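Local coordinates for prophage Lp1 protein 11 (Lactobacillus plantarum WCFS1, PDB 3B7H) that probably binds DNA through a helix-turn-helix domain of the Cro/C1 type, as phage repressors do, though its precise function is not established, at residues Gln19-Asn24 / Gly58-Ser63; Thr51-Val56 / Ile62-Phe67. All coordinates share one frame; numbering follows the deposited sequence.

In the fold
Helix 4-18 leads into the first segment, 19-24, which turns the chain into helix 23-30. Helix 34-41 and a connecting loop follow, and the chain then enters helix 50-60. Contact 1 closes the long loop at the far end of that helix: 58-63 returns to the turn at 19-24, tying the linker between the first two helices to the C-terminus of helix 50-60. Contact 2 is far more local, since 62-67 folds back on 51-56 and sets the short helix 64-67 against the helix just before it. The two loops cross, because 51-56 lies within the first and 62-67 runs beyond its end. I62 and S63 belong to both contacts.

Contact 1: residues Gln19-Asn24 / Gly58-Ser63; sequences QNLTIN and GTLGIS
The nearest CA atoms across the two segments are those of Q19 and L60, 7.9 Å apart, where two helix ends meet in this Cro/C1-type helix-turn-helix domain. Each end is finished by a Schellman motif. After helix 4-18 the residue with positive phi is N20 (phi 56°), followed by L21 and then T22, which N-caps helix 23-30. After helix 50-60 it is G61, whose N bonds back to the O of G58 at 3.2 Å. Beyond G61 the chain runs on through I62 to S63, the N-cap of helix 64-67.

The carboxamide of Q19 bridges the gap. With chi2 at -155° the chain is extended beyond CG, and this carries the amide across to the last turn of the other helix. There Q19 NE2 donates to L60 O at 2.6 Å, a short and nearly straight bond with an N-H...O angle of 166°. The donor lies in the carbonyl plane on a lone pair of that oxygen, and the oxygen in turn sits almost within the plane of the Q19 amide. The amide thus gives a donor to the carbonyl of the last residue of helix 50-60, at the end where no further turn follows.

Beside this polar link, L21 and L60 lie alongside each other, pointing opposite ways, and touch through one methyl each. L21 also packs on I16 and V26, and so joins L60 to helices 4-18 and 23-30. One branch of L60 serves both neighbours: its CD2 lies 3.7 Å from CD1 of L21 and 3.8 Å from NE2 of Q19.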
loop_
_atom_site.group_PDB
_atom_site.type_symbol
_atom_site.label_atom_id
_atom_site.label_comp_id
_atom_site.label_asym_id
_atom_site.label_seq_id
_atom_site.Cartn_x
_atom_site.Cartn_y
_atom_site.Cartn_z
ATOM N N GLN A 19 -10.299 0.247 18.397
ATOM C CA GLN A 19 -9.314 0.323 19.471
ATOM C C GLN A 19 -9.577 1.468 20.437
ATOM O O GLN A 19 -8.745 1.737 21.298
ATOM C CB GLN A 19 -7.881 0.427 18.919
ATOM C CG GLN A 19 -7.334 -0.868 18.337
ATOM C CD GLN A 19 -5.815 -0.943 18.353
ATOM O OE1 GLN A 19 -5.141 -0.343 19.208
ATOM N NE2 GLN A 19 -5.267 -1.700 17.416
ATOM N N ASN A 20 -10.736 2.119 20.319
ATOM C CA ASN A 20 -11.074 3.278 21.152
ATOM C C ASN A 20 -10.015 4.393 21.045
ATOM O O ASN A 20 -9.693 5.060 22.034
ATOM C CB ASN A 20 -11.289 2.878 22.628
ATOM C CG ASN A 20 -12.425 1.824 22.833
ATOM O OD1 ASN A 20 -13.295 1.584 21.956
ATOM N ND2 ASN A 20 -12.426 1.217 24.031
ATOM N N LEU A 21 -9.470 4.566 19.841
ATOM C CA LEU A 21 -8.556 5.663 19.523
ATOM C C LEU A 21 -9.317 6.669 18.659
ATOM O O LEU A 21 -10.461 6.448 18.269
ATOM C CB LEU A 21 -7.331 5.139 18.756
ATOM C CG LEU A 21 -6.364 4.224 19.511
ATOM C CD1 LEU A 21 -5.528 3.390 18.579
ATOM C CD2 LEU A 21 -5.479 5.058 20.400
ATOM N N THR A 22 -8.666 7.769 18.349
ATOM C CA THR A 22 -9.182 8.698 17.368
ATOM C C THR A 22 -8.112 8.839 16.286
ATOM O O THR A 22 -6.944 8.545 16.531
ATOM C CB THR A 22 -9.512 10.073 18.002
ATOM O OG1 THR A 22 -8.345 10.622 18.630
ATOM C CG2 THR A 22 -10.626 9.949 19.031
ATOM N N ILE A 23 -8.509 9.267 15.094
ATOM C CA ILE A 23 -7.550 9.467 14.024
ATOM C C ILE A 23 -6.472 10.469 14.432
ATOM O O ILE A 23 -5.309 10.308 14.091
ATOM C CB ILE A 23 -8.236 9.857 12.678
ATOM C CG1 ILE A 23 -7.190 9.927 11.546
ATOM C CG2 ILE A 23 -9.016 11.175 12.782
ATOM C CD1 ILE A 23 -6.639 8.572 11.105
ATOM N N ASN A 24 -6.850 11.485 15.194
ATOM C CA ASN A 24 -5.911 12.493 15.653
ATOM C C ASN A 24 -4.898 11.924 16.634
ATOM O O ASN A 24 -3.718 12.255 16.588
ATOM C CB ASN A 24 -6.697 13.638 16.309
ATOM C CG ASN A 24 -5.821 14.769 16.783
ATOM O OD1 ASN A 24 -5.633 14.967 17.994
ATOM N ND2 ASN A 24 -5.315 15.544 15.842
ATOM N N GLY A 58 1.764 0.351 12.745
ATOM C CA GLY A 58 2.668 0.239 13.874
ATOM C C GLY A 58 1.997 0.704 15.148
ATOM O O GLY A 58 2.075 0.043 16.194
ATOM N N THR A 59 1.328 1.844 15.054
ATOM C CA THR A 59 0.611 2.449 16.177
ATOM C C THR A 59 -0.542 1.574 16.626
ATOM O O THR A 59 -0.841 1.485 17.818
ATOM C CB THR A 59 0.041 3.823 15.786
ATOM O OG1 THR A 59 1.118 4.705 15.466
ATOM C CG2 THR A 59 -0.772 4.415 16.911
ATOM N N LEU A 60 -1.190 0.941 15.656
ATOM C CA LEU A 60 -2.300 0.047 15.925
ATOM C C LEU A 60 -1.878 -1.326 16.434
ATOM O O LEU A 60 -2.724 -2.062 16.940
ATOM C CB LEU A 60 -3.137 -0.118 14.671
ATOM C CG LEU A 60 -3.974 1.100 14.300
ATOM C CD1 LEU A 60 -4.719 0.766 13.043
ATOM C CD2 LEU A 60 -4.955 1.478 15.411
ATOM N N GLY A 61 -0.584 -1.672 16.309
ATOM C CA GLY A 61 -0.084 -2.992 16.709
ATOM C C GLY A 61 -0.466 -4.112 15.747
ATOM O O GLY A 61 -0.559 -5.268 16.131
ATOM N N ILE A 62 -0.702 -3.767 14.490
ATOM C CA ILE A 62 -1.035 -4.754 13.482
ATOM C C ILE A 62 -0.006 -4.675 12.371
ATOM O O ILE A 62 0.647 -3.646 12.206
ATOM C CB ILE A 62 -2.441 -4.530 12.884
ATOM C CG1 ILE A 62 -2.556 -3.181 12.191
ATOM C CG2 ILE A 62 -3.518 -4.608 13.966
ATOM C CD1 ILE A 62 -3.931 -2.957 11.570
ATOM N N SER A 63 0.104 -5.763 11.608
ATOM C CA SER A 63 0.948 -5.840 10.407
ATOM C C SER A 63 0.169 -5.264 9.227
ATOM O O SER A 63 -1.063 -5.309 9.224
ATOM C CB SER A 63 1.348 -7.284 10.099
ATOM O OG SER A 63 0.266 -8.043 9.592
#

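Contact 2: residues Thr51-Val56 / Ile62-Phe67; sequences TTIRKV and ISVHDF
With chi1 of I53 at -64°, CG1 lies opposite the carbonyl carbon and CG2 is swung opposite the backbone N; F67, with chi1 178°, extends its ring away from its own backbone N, which brings methyl and ring together. CG2 of I53 sits over one face of the F67 ring, 4.0 Å from the centroid and 18° off the normal. This is a CH-pi contact displaced toward the rim, with CD2 of F67 the nearest ring atom to I53 CG2 at 3.8 Å. The two side chains cross at about a right angle. H11 of helix 4-18 meets the same ring edge-to-face.

V64 sends its CG2 branch against CA of R54 at 3.6 Å and CB of R54 at 3.9 Å. The rest of the arginine, bending at chi3, turns off to the second subunit, where NE makes a salt bridge with D4 of that subunit. S63 fixes the start of the short helix: its OG accepts from D66 N at 3.0 Å, an N-cap bond. After the short G61-S63 link, the one-turn helix 64-67 thus lays V64 and F67 against I53 and R54 of helix 50-60, in this all-helical Cro/C1-type domain.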
loop_
_atom_site.group_PDB
_atom_site.type_symbol
_atom_site.label_atom_id
_atom_site.label_comp_id
_atom_site.label_asym_id
_atom_site.label_seq_id
_atom_site.Cartn_x
_atom_site.Cartn_y
_atom_site.Cartn_z
ATOM N N THR A 51 3.890 3.811 3.077
ATOM C CA THR A 51 4.612 4.334 4.239
ATOM C C THR A 51 3.660 4.797 5.340
ATOM O O THR A 51 3.776 4.388 6.500
ATOM C CB THR A 51 5.532 5.478 3.790
ATOM O OG1 THR A 51 6.489 4.933 2.899
ATOM C CG2 THR A 51 6.289 6.143 4.952
ATOM N N THR A 52 2.682 5.611 4.960
ATOM C CA THR A 52 1.701 6.105 5.906
ATOM C C THR A 52 0.910 4.947 6.528
ATOM O O THR A 52 0.743 4.881 7.751
ATOM C CB THR A 52 0.760 7.118 5.240
ATOM O OG1 THR A 52 1.483 8.329 5.009
ATOM C CG2 THR A 52 -0.473 7.410 6.121
ATOM N N ILE A 53 0.457 4.021 5.691
ATOM C CA ILE A 53 -0.267 2.829 6.190
ATOM C C ILE A 53 0.606 2.030 7.179
ATOM O O ILE A 53 0.162 1.645 8.273
ATOM C CB ILE A 53 -0.724 1.936 5.017
ATOM C CG1 ILE A 53 -1.748 2.705 4.160
ATOM C CG2 ILE A 53 -1.288 0.606 5.541
ATOM C CD1 ILE A 53 -1.979 2.069 2.796
ATOM N N ARG A 54 1.865 1.825 6.815
ATOM C CA ARG A 54 2.793 1.095 7.683
ATOM C C ARG A 54 2.935 1.761 9.037
ATOM O O ARG A 54 2.912 1.099 10.069
ATOM C CB ARG A 54 4.154 0.947 7.010
ATOM C CG ARG A 54 5.188 0.270 7.909
ATOM C CD ARG A 54 6.556 0.093 7.287
ATOM N NE ARG A 54 7.093 1.337 6.732
ATOM C CZ ARG A 54 7.576 2.369 7.444
ATOM N NH1 ARG A 54 7.565 2.372 8.783
ATOM N NH2 ARG A 54 8.080 3.429 6.797
ATOM N N LYS A 55 3.091 3.081 9.033
ATOM C CA LYS A 55 3.273 3.835 10.271
ATOM C C LYS A 55 2.039 3.738 11.182
ATOM O O LYS A 55 2.166 3.541 12.387
ATOM C CB LYS A 55 3.581 5.322 9.964
ATOM C CG LYS A 55 4.983 5.571 9.347
ATOM C CD LYS A 55 5.187 7.022 8.890
ATOM C CE LYS A 55 6.662 7.289 8.567
ATOM N NZ LYS A 55 6.883 8.638 7.909
ATOM N N VAL A 56 0.848 3.903 10.607
ATOM C CA VAL A 56 -0.395 3.750 11.368
ATOM C C VAL A 56 -0.552 2.332 11.914
ATOM O O VAL A 56 -0.967 2.134 13.052
ATOM C CB VAL A 56 -1.611 4.092 10.519
ATOM C CG1 VAL A 56 -2.860 3.666 11.262
ATOM C CG2 VAL A 56 -1.632 5.569 10.246
ATOM N N ILE A 62 -0.702 -3.767 14.490
ATOM C CA ILE A 62 -1.035 -4.754 13.482
ATOM C C ILE A 62 -0.006 -4.675 12.371
ATOM O O ILE A 62 0.647 -3.646 12.206
ATOM C CB ILE A 62 -2.441 -4.530 12.884
ATOM C CG1 ILE A 62 -2.556 -3.181 12.191
ATOM C CG2 ILE A 62 -3.518 -4.608 13.966
ATOM C CD1 ILE A 62 -3.931 -2.957 11.570
ATOM N N SER A 63 0.104 -5.763 11.608
ATOM C CA SER A 63 0.948 -5.840 10.407
ATOM C C SER A 63 0.169 -5.264 9.227
ATOM O O SER A 63 -1.063 -5.309 9.224
ATOM C CB SER A 63 1.348 -7.284 10.099
ATOM O OG SER A 63 0.266 -8.043 9.592
ATOM N N VAL A 64 0.907 -4.738 8.254
ATOM C CA VAL A 64 0.344 -4.215 7.022
ATOM C C VAL A 64 -0.387 -5.328 6.290
ATOM O O VAL A 64 -1.452 -5.118 5.727
ATOM C CB VAL A 64 1.442 -3.584 6.130
ATOM C CG1 VAL A 64 0.983 -3.415 4.670
ATOM C CG2 VAL A 64 1.869 -2.251 6.696
ATOM N N HIS A 65 0.185 -6.520 6.303
ATOM C CA HIS A 65 -0.480 -7.705 5.769
ATOM C C HIS A 65 -1.871 -7.886 6.350
ATOM O O HIS A 65 -2.840 -8.063 5.601
ATOM C CB HIS A 65 0.388 -8.921 6.057
ATOM C CG HIS A 65 -0.206 -10.218 5.642
ATOM N ND1 HIS A 65 -0.564 -10.497 4.343
ATOM C CD2 HIS A 65 -0.429 -11.346 6.341
ATOM C CE1 HIS A 65 -1.013 -11.738 4.266
ATOM N NE2 HIS A 65 -0.948 -12.273 5.468
ATOM N N ASP A 66 -1.978 -7.834 7.678
ATOM C CA ASP A 66 -3.282 -7.953 8.339
ATOM C C ASP A 66 -4.215 -6.770 8.066
ATOM O O ASP A 66 -5.435 -6.962 7.869
ATOM C CB ASP A 66 -3.122 -8.164 9.839
ATOM C CG ASP A 66 -2.739 -9.616 10.195
ATOM O OD1 ASP A 66 -2.922 -10.538 9.361
ATOM O OD2 ASP A 66 -2.251 -9.831 11.317
ATOM N N PHE A 67 -3.645 -5.567 8.020
ATOM C CA PHE A 67 -4.397 -4.383 7.605
ATOM C C PHE A 67 -5.187 -4.639 6.313
ATOM O O PHE A 67 -6.340 -4.253 6.200
ATOM C CB PHE A 67 -3.470 -3.172 7.415
ATOM C CG PHE A 67 -4.196 -1.946 6.938
ATOM C CD1 PHE A 67 -4.792 -1.096 7.839
ATOM C CD2 PHE A 67 -4.361 -1.710 5.592
ATOM C CE1 PHE A 67 -5.517 0.010 7.411
ATOM C CE2 PHE A 67 -5.091 -0.619 5.142
ATOM C CZ PHE A 67 -5.679 0.238 6.048
#